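Local coordinates for Rpb7-binding protein seb1 (Schizosaccharomyces pombe 972h-, PDB 5MDT) that drives transcription termination by binding RNA polymerase II and nascent RNA, its CTD-interacting domain probably recognising the polymerase's C-terminal domain, at residues A[6-11]-A[28-33]; A[122-127]-A[143-148]. All coordinates share one frame. Residues are numbered along the deposited sequence.

Interaction 1: A[6-11]-A[28-33]; sequences EFDGIL and KLTNLS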
ATOM      1  N   GLU A   6      -3.604  14.016  11.134  1.00 38.33           N
ATOM      2  CA  GLU A   6      -4.144  12.852  11.853  1.00 38.85           C
ATOM      3  C   GLU A   6      -3.562  11.547  11.285  1.00 39.87           C
ATOM      4  O   GLU A   6      -3.171  10.669  12.057  1.00 39.15           O
ATOM      5  CB  GLU A   6      -5.679  12.826  11.772  1.00 42.28           C
ATOM      6  CG  GLU A   6      -6.274  11.677  12.561  1.00 53.67           C
ATOM      7  CD  GLU A   6      -7.734  11.728  12.964  1.00 79.68           C
ATOM      8  OE1 GLU A   6      -8.486  12.585  12.445  1.00 73.57           O
ATOM      9  OE2 GLU A   6      -8.132  10.878  13.793  1.00 80.89           O
ATOM     10  N   PHE A   7      -3.511  11.429   9.944  1.00 32.50           N
ATOM     11  CA  PHE A   7      -2.975  10.244   9.262  1.00 30.89           C
ATOM     12  C   PHE A   7      -1.514   9.984   9.702  1.00 32.65           C
ATOM     13  O   PHE A   7      -1.189   8.852  10.077  1.00 32.01           O
ATOM     14  CB  PHE A   7      -3.057  10.503   7.739  1.00 31.02           C
ATOM     15  CG  PHE A   7      -2.696   9.353   6.822  1.00 29.81           C
ATOM     16  CD1 PHE A   7      -3.677   8.477   6.357  1.00 30.77           C
ATOM     17  CD2 PHE A   7      -1.392   9.207   6.343  1.00 29.93           C
ATOM     18  CE1 PHE A   7      -3.356   7.459   5.449  1.00 29.90           C
ATOM     19  CE2 PHE A   7      -1.070   8.211   5.424  1.00 30.09           C
ATOM     20  CZ  PHE A   7      -2.051   7.328   4.985  1.00 28.92           C
ATOM     21  N   ASP A   8      -0.651  11.030   9.679  1.00 31.30           N
ATOM     22  CA  ASP A   8       0.755  10.889  10.092  1.00 30.95           C
ATOM     23  C   ASP A   8       0.866  10.488  11.576  1.00 36.95           C
ATOM     24  O   ASP A   8       1.756   9.706  11.930  1.00 37.28           O
ATOM     25  CB  ASP A   8       1.529  12.187   9.821  1.00 32.19           C
ATOM     26  CG  ASP A   8       1.678  12.521   8.347  1.00 41.12           C
ATOM     27  OD1 ASP A   8       1.444  11.616   7.501  1.00 34.55           O
ATOM     28  OD2 ASP A   8       2.033  13.686   8.035  1.00 44.59           O
ATOM     29  N   GLY A   9      -0.043  11.012  12.407  1.00 35.85           N
ATOM     30  CA  GLY A   9      -0.109  10.699  13.834  1.00 37.79           C
ATOM     31  C   GLY A   9      -0.457   9.251  14.110  1.00 39.69           C
ATOM     32  O   GLY A   9       0.098   8.644  15.035  1.00 41.25           O
ATOM     33  N   ILE A  10      -1.367   8.668  13.306  1.00 34.28           N
ATOM     34  CA  ILE A  10      -1.717   7.236  13.416  1.00 34.00           C
ATOM     35  C   ILE A  10      -0.491   6.372  13.021  1.00 35.54           C
ATOM     36  O   ILE A  10      -0.184   5.387  13.695  1.00 35.84           O
ATOM     37  CB  ILE A  10      -2.959   6.874  12.566  1.00 36.34           C
ATOM     38  CG1 ILE A  10      -4.213   7.605  13.116  1.00 38.70           C
ATOM     39  CG2 ILE A  10      -3.186   5.334  12.546  1.00 36.78           C
ATOM     40  CD1 ILE A  10      -5.366   7.705  12.144  1.00 41.32           C
ATOM     41  N   LEU A  11       0.198   6.765  11.947  1.00 32.21           N
ATOM     42  CA  LEU A  11       1.413   6.057  11.498  1.00 30.75           C
ATOM     43  C   LEU A  11       2.508   6.095  12.576  1.00 37.58           C
ATOM     44  O   LEU A  11       3.173   5.076  12.816  1.00 37.14           O
ATOM     45  CB  LEU A  11       1.929   6.612  10.156  1.00 28.46           C
ATOM     46  CG  LEU A  11       1.028   6.422   8.925  1.00 30.02           C
ATOM     47  CD1 LEU A  11       1.602   7.173   7.722  1.00 29.91           C
ATOM     48  CD2 LEU A  11       0.805   4.938   8.591  1.00 30.58           C
ATOM     49  N   LYS A  28      -8.986   3.278   9.784  1.00 37.46           N
ATOM     50  CA  LYS A  28      -8.963   4.744  10.014  1.00 37.66           C
ATOM     51  C   LYS A  28      -8.112   5.468   8.944  1.00 37.54           C
ATOM     52  O   LYS A  28      -8.517   6.501   8.402  1.00 37.79           O
ATOM     53  CB  LYS A  28      -8.391   5.085  11.406  1.00 41.26           C
ATOM     54  CG  LYS A  28      -9.242   4.630  12.597  1.00 52.70           C
ATOM     55  CD  LYS A  28      -8.839   5.342  13.897  1.00 68.53           C
ATOM     56  CE  LYS A  28      -7.575   4.813  14.538  1.00 79.70           C
ATOM     57  NZ  LYS A  28      -7.032   5.758  15.551  1.00 93.25           N
ATOM     58  N   LEU A  29      -6.940   4.910   8.639  1.00 33.48           N
ATOM     59  CA  LEU A  29      -6.027   5.504   7.667  1.00 30.82           C
ATOM     60  C   LEU A  29      -6.672   5.538   6.302  1.00 33.35           C
ATOM     61  O   LEU A  29      -6.585   6.547   5.618  1.00 32.52           O
ATOM     62  CB  LEU A  29      -4.738   4.642   7.622  1.00 29.39           C
ATOM     63  CG  LEU A  29      -3.830   4.759   8.843  1.00 31.83           C
ATOM     64  CD1 LEU A  29      -2.827   3.597   8.872  1.00 32.45           C
ATOM     65  CD2 LEU A  29      -3.084   6.085   8.866  1.00 30.98           C
ATOM     66  N   THR A  30      -7.379   4.438   5.936  1.00 32.72           N
ATOM     67  CA  THR A  30      -8.037   4.351   4.648  1.00 32.99           C
ATOM     68  C   THR A  30      -9.122   5.407   4.541  1.00 37.69           C
ATOM     69  O   THR A  30      -9.172   6.083   3.514  1.00 36.85           O
ATOM     70  CB  THR A  30      -8.550   2.943   4.414  1.00 35.67           C
ATOM     71  OG1 THR A  30      -7.440   2.022   4.487  1.00 35.22           O
ATOM     72  CG2 THR A  30      -9.254   2.802   3.088  1.00 37.71           C
ATOM     73  N   ASN A  31      -9.955   5.579   5.605  1.00 35.63           N
ATOM     74  CA  ASN A  31     -10.983   6.637   5.602  1.00 37.04           C
ATOM     75  C   ASN A  31     -10.376   8.013   5.412  1.00 39.95           C
ATOM     76  O   ASN A  31     -10.910   8.820   4.631  1.00 39.24           O
ATOM     77  CB  ASN A  31     -11.808   6.612   6.898  1.00 35.00           C
ATOM     78  CG  ASN A  31     -12.772   5.456   6.905  1.00 43.54           C
ATOM     79  OD1 ASN A  31     -13.028   4.836   5.863  1.00 42.02           O
ATOM     80  ND2 ASN A  31     -13.292   5.094   8.087  1.00 43.93           N
ATOM     81  N   LEU A  32      -9.280   8.312   6.135  1.00 35.19           N
ATOM     82  CA  LEU A  32      -8.669   9.647   6.020  1.00 34.91           C
ATOM     83  C   LEU A  32      -8.198   9.909   4.577  1.00 37.22           C
ATOM     84  O   LEU A  32      -8.425  10.983   4.046  1.00 37.04           O
ATOM     85  CB  LEU A  32      -7.505   9.794   7.020  1.00 34.61           C
ATOM     86  CG  LEU A  32      -7.919   9.967   8.491  1.00 40.96           C
ATOM     87  CD1 LEU A  32      -6.767   9.652   9.405  1.00 40.48           C
ATOM     88  CD2 LEU A  32      -8.340  11.407   8.770  1.00 42.41           C
ATOM     89  N   SER A  33      -7.624   8.904   3.920  1.00 33.32           N
ATOM     90  CA  SER A  33      -7.144   9.079   2.549  1.00 33.17           C
ATOM     91  C   SER A  33      -8.312   9.253   1.572  1.00 38.11           C
ATOM     92  O   SER A  33      -8.223  10.071   0.669  1.00 39.77           O
ATOM     93  CB  SER A  33      -6.236   7.915   2.148  1.00 34.03           C
ATOM     94  OG  SER A  33      -7.028   6.748   2.027  1.00 47.05           O
TER
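This is a buried, apolar helix-helix contact between the first two helices of the CTD-interacting domain, an all-helical right-handed superhelix. Residues 6-11 of helix 4-16 pack against residues 28-33 of helix 23-35; the two form a helical hairpin, their axes 9.8 Å apart and running antiparallel at 160°. The backbones come nearest at Phe7 and Leu29, whose CA atoms lie 5.9 Å apart. No hydrogen bond crosses the interface, so shape and hydrophobicity hold it together, burying 415 Å² over both sides.

Leu29 fits among Phe7, Ile10 and Leu11 of the first helix. Its CD1 meets Leu11 CD2 at 3.9 Å, and its CD2 lies 3.8 Å from Ile10 CG2. A branched aliphatic side chain suits this place because its pair of methyls fills the space these three bound. One turn on, Leu32 uses CD1 to touch Ile10 CD1 at 3.6 Å and the aliphatic CG of Glu6 at 3.8 Å. At the exposed margin Lys28 CB is 4.1 Å from Ile10 CD1, so the methylenes of Glu6 and Lys28 line the seam; Glu6 OE1 makes a weak hydrogen bond to Ser2 OG.

Phe7 extends the contact into the domain: its ring also packs edge-to-face with Phe43 of helix 40-53 and touches Ile69 of helix 59-79. Ser33, whose CB faces the same crowded region, can be buried because its OG donates a hydrogen bond to Thr30 O at 2.7 Å. The aromatic contact closes with a CH-pi interaction, Leu29 CD2 sitting over the face of the Phe7 ring, 3.8 Å from its centroid and 23° off the normal.

Interaction 2: A[122-127]-A[143-148]; sequences ILKLCD and LRSKLK
Two regular alpha-helical segments, 122-127 and 143-148, run antiparallel at 162° (signed crossing angle -162°), with axes 10.1 Å apart at closest approach. The register is set by Leu123 and Arg144, whose CA atoms are 6.4 Å apart; together the segments bury 402 Å².

The apolar part centres on Leu147 (chi1 m, chi2 t), which points toward the partner helix. Its CD1 meets Ile122 CG2 at 3.8 Å, Leu123 CD2 at 3.8 Å and Cys126 SG at 4.0 Å. Cys126 (chi1 m) points toward the partner, and its small, weakly polar side chain suits the buried seam; its SG also lies 4.1 Å from Leu143 CB. On the inner side, Ile122 and Leu147 continue onto helix 92-113 through Ala110 and Ile111, respectively.

The polar part lies toward solvent. Arg144, with chi1 m and chi2 and chi3 t, extends across the groove so that NH2 donates a hydrogen bond to Asp127 OD1 (chi1 m) at 2.9 Å and 153°, within a salt bridge; the same NH2 also pairs with Glu130. Cys126 CB lies over a face of the guanidinium, 3.9 Å from Arg144 NE. Long side chains mix both characters: Arg144 CG rests 4.0 Å from Leu123 CD2, and Lys148 NZ approaches Leu123 CD1 at 3.7 Å.

An apolar seam bordered by a salt bridge at the surface is typical of an amphipathic antiparallel helical hairpin, here formed by the last two helices of the CID superhelix.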
ATOM      1  N   ILE A 122       2.819 -11.566   1.525  1.00 43.11           N
ATOM      2  CA  ILE A 122       2.897 -10.592   0.425  1.00 41.58           C
ATOM      3  C   ILE A 122       2.447 -11.286  -0.871  1.00 47.75           C
ATOM      4  O   ILE A 122       1.755 -10.665  -1.679  1.00 47.17           O
ATOM      5  CB  ILE A 122       4.303  -9.969   0.326  1.00 43.83           C
ATOM      6  CG1 ILE A 122       4.745  -9.440   1.716  1.00 43.07           C
ATOM      7  CG2 ILE A 122       4.319  -8.815  -0.723  1.00 44.36           C
ATOM      8  CD1 ILE A 122       6.267  -8.955   1.796  1.00 41.54           C
ATOM      9  N   LEU A 123       2.753 -12.589  -1.019  1.00 48.19           N
ATOM     10  CA  LEU A 123       2.244 -13.375  -2.148  1.00 51.53           C
ATOM     11  C   LEU A 123       0.721 -13.340  -2.126  1.00 55.48           C
ATOM     12  O   LEU A 123       0.111 -13.150  -3.177  1.00 58.09           O
ATOM     13  CB  LEU A 123       2.726 -14.838  -2.118  1.00 55.22           C
ATOM     14  CG  LEU A 123       4.050 -15.149  -2.759  1.00 62.05           C
ATOM     15  CD1 LEU A 123       4.235 -16.661  -2.824  1.00 65.91           C
ATOM     16  CD2 LEU A 123       4.138 -14.596  -4.184  1.00 65.56           C
ATOM     17  N   LYS A 124       0.107 -13.464  -0.925  1.00 50.02           N
ATOM     18  CA  LYS A 124      -1.349 -13.381  -0.752  1.00 50.63           C
ATOM     19  C   LYS A 124      -1.907 -12.026  -1.221  1.00 50.10           C
ATOM     20  O   LYS A 124      -3.003 -11.994  -1.778  1.00 50.91           O
ATOM     21  CB  LYS A 124      -1.775 -13.695   0.687  1.00 52.90           C
ATOM     22  CG  LYS A 124      -1.757 -15.186   0.986  1.00 68.11           C
ATOM     23  CD  LYS A 124      -1.888 -15.499   2.471  1.00 80.04           C
ATOM     24  CE  LYS A 124      -2.358 -16.923   2.703  1.00 94.84           C
ATOM     25  NZ  LYS A 124      -1.390 -17.943   2.199  1.00105.02           N
ATOM     26  N   LEU A 125      -1.150 -10.923  -1.040  1.00 45.31           N
ATOM     27  CA  LEU A 125      -1.573  -9.621  -1.534  1.00 43.05           C
ATOM     28  C   LEU A 125      -1.595  -9.601  -3.065  1.00 48.28           C
ATOM     29  O   LEU A 125      -2.537  -9.067  -3.645  1.00 48.58           O
ATOM     30  CB  LEU A 125      -0.702  -8.492  -0.971  1.00 39.78           C
ATOM     31  CG  LEU A 125      -0.810  -8.203   0.535  1.00 41.57           C
ATOM     32  CD1 LEU A 125       0.200  -7.127   0.946  1.00 39.47           C
ATOM     33  CD2 LEU A 125      -2.219  -7.800   0.936  1.00 43.11           C
ATOM     34  N   CYS A 126      -0.610 -10.240  -3.715  1.00 47.85           N
ATOM     35  CA  CYS A 126      -0.556 -10.344  -5.179  1.00 51.38           C
ATOM     36  C   CYS A 126      -1.816 -11.014  -5.727  1.00 57.69           C
ATOM     37  O   CYS A 126      -2.343 -10.561  -6.742  1.00 59.07           O
ATOM     38  CB  CYS A 126       0.702 -11.076  -5.628  1.00 54.23           C
ATOM     39  SG  CYS A 126       2.230 -10.230  -5.171  1.00 56.11           S
ATOM     40  N   ASP A 127      -2.306 -12.064  -5.033  1.00 55.10           N
ATOM     41  CA  ASP A 127      -3.526 -12.794  -5.392  1.00 57.74           C
ATOM     42  C   ASP A 127      -4.741 -11.865  -5.302  1.00 60.65           C
ATOM     43  O   ASP A 127      -5.568 -11.860  -6.216  1.00 62.82           O
ATOM     44  CB  ASP A 127      -3.736 -13.997  -4.455  1.00 60.82           C
ATOM     45  CG  ASP A 127      -2.815 -15.186  -4.673  1.00 71.94           C
ATOM     46  OD1 ASP A 127      -2.210 -15.281  -5.765  1.00 75.03           O
ATOM     47  OD2 ASP A 127      -2.722 -16.035  -3.763  1.00 77.57           O
ATOM     48  N   LEU A 143       6.622  -9.017  -9.178  1.00 59.64           N
ATOM     49  CA  LEU A 143       6.521  -9.123  -7.716  1.00 55.54           C
ATOM     50  C   LEU A 143       6.537 -10.576  -7.261  1.00 58.07           C
ATOM     51  O   LEU A 143       7.274 -10.905  -6.335  1.00 55.75           O
ATOM     52  CB  LEU A 143       5.268  -8.417  -7.161  1.00 52.97           C
ATOM     53  CG  LEU A 143       5.115  -6.921  -7.414  1.00 55.26           C
ATOM     54  CD1 LEU A 143       3.716  -6.459  -7.026  1.00 53.44           C
ATOM     55  CD2 LEU A 143       6.183  -6.103  -6.676  1.00 55.01           C
ATOM     56  N   ARG A 144       5.737 -11.445  -7.905  1.00 57.99           N
ATOM     57  CA  ARG A 144       5.693 -12.861  -7.556  1.00 59.94           C
ATOM     58  C   ARG A 144       7.052 -13.528  -7.718  1.00 67.75           C
ATOM     59  O   ARG A 144       7.479 -14.249  -6.819  1.00 67.57           O
ATOM     60  CB  ARG A 144       4.625 -13.598  -8.370  1.00 64.02           C
ATOM     61  CG  ARG A 144       3.224 -13.363  -7.841  1.00 66.23           C
ATOM     62  CD  ARG A 144       2.248 -14.198  -8.630  1.00 76.55           C
ATOM     63  NE  ARG A 144       0.914 -14.173  -8.039  1.00 76.76           N
ATOM     64  CZ  ARG A 144      -0.171 -13.731  -8.663  1.00 85.97           C
ATOM     65  NH1 ARG A 144      -0.090 -13.274  -9.907  1.00 71.27           N
ATOM     66  NH2 ARG A 144      -1.348 -13.759  -8.056  1.00 71.68           N
ATOM     67  N   SER A 145       7.745 -13.256  -8.841  1.00 68.15           N
ATOM     68  CA  SER A 145       9.075 -13.802  -9.152  1.00 70.51           C
ATOM     69  C   SER A 145      10.088 -13.442  -8.059  1.00 70.44           C
ATOM     70  O   SER A 145      10.800 -14.325  -7.578  1.00 71.87           O
ATOM     71  CB  SER A 145       9.552 -13.297 -10.511  1.00 77.91           C
ATOM     72  OG  SER A 145      10.904 -13.643 -10.770  1.00 92.72           O
ATOM     73  N   LYS A 146      10.109 -12.160  -7.643  1.00 62.15           N
ATOM     74  CA  LYS A 146      10.988 -11.630  -6.602  1.00 58.46           C
ATOM     75  C   LYS A 146      10.720 -12.272  -5.243  1.00 58.76           C
ATOM     76  O   LYS A 146      11.667 -12.635  -4.547  1.00 58.43           O
ATOM     77  CB  LYS A 146      10.896 -10.093  -6.535  1.00 57.49           C
ATOM     78  CG  LYS A 146      11.630  -9.398  -7.679  1.00 68.01           C
ATOM     79  CD  LYS A 146      11.411  -7.887  -7.654  1.00 72.93           C
ATOM     80  CE  LYS A 146      12.194  -7.173  -8.731  1.00 83.02           C
ATOM     81  NZ  LYS A 146      11.613  -7.384 -10.083  1.00 94.43           N
ATOM     82  N   LEU A 147       9.428 -12.447  -4.876  1.00 53.49           N
ATOM     83  CA  LEU A 147       9.062 -13.094  -3.615  1.00 51.85           C
ATOM     84  C   LEU A 147       9.472 -14.568  -3.591  1.00 58.27           C
ATOM     85  O   LEU A 147      10.099 -15.010  -2.624  1.00 56.82           O
ATOM     86  CB  LEU A 147       7.552 -12.918  -3.318  1.00 49.95           C
ATOM     87  CG  LEU A 147       7.130 -11.482  -3.000  1.00 51.42           C
ATOM     88  CD1 LEU A 147       5.637 -11.279  -3.252  1.00 51.76           C
ATOM     89  CD2 LEU A 147       7.478 -11.115  -1.572  1.00 52.05           C
ATOM     90  N   LYS A 148       9.191 -15.305  -4.685  1.00 58.95           N
ATOM     91  CA  LYS A 148       9.524 -16.726  -4.832  1.00 64.03           C
ATOM     92  C   LYS A 148      11.038 -16.935  -4.717  1.00 70.87           C
ATOM     93  O   LYS A 148      11.470 -17.833  -3.997  1.00 73.64           O
ATOM     94  CB  LYS A 148       8.978 -17.284  -6.159  1.00 70.10           C
ATOM     95  CG  LYS A 148       7.445 -17.306  -6.264  1.00 83.39           C
ATOM     96  CD  LYS A 148       6.786 -18.481  -5.545  1.00 91.78           C
ATOM     97  CE  LYS A 148       5.326 -18.589  -5.903  1.00 98.51           C
ATOM     98  NZ  LYS A 148       4.624 -19.605  -5.076  1.00105.45           N
TER

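Overall arrangement
Interactions 1 and 2 lie on opposite sides of the chain's centre, their own centres 26 Å apart and their nearest atoms about 12 Å apart, without touching. They follow in series along the chain: 6-11 with 28-33 pairs the first two helices, 4-16 and 23-35, while 122-127 with 143-148 pairs the last two, 119-131 and 137-150. Both are local antiparallel hairpins. In sequence, helices 40-53, 59-79 and 92-113 lie between them, and helix 59-79 receives side chains from both contacts, linking the two ends indirectly. This fits the all-helical superhelix of CID domains, in which successive helices pack on one another, consistent with a compact scaffold for binding the polymerase tail.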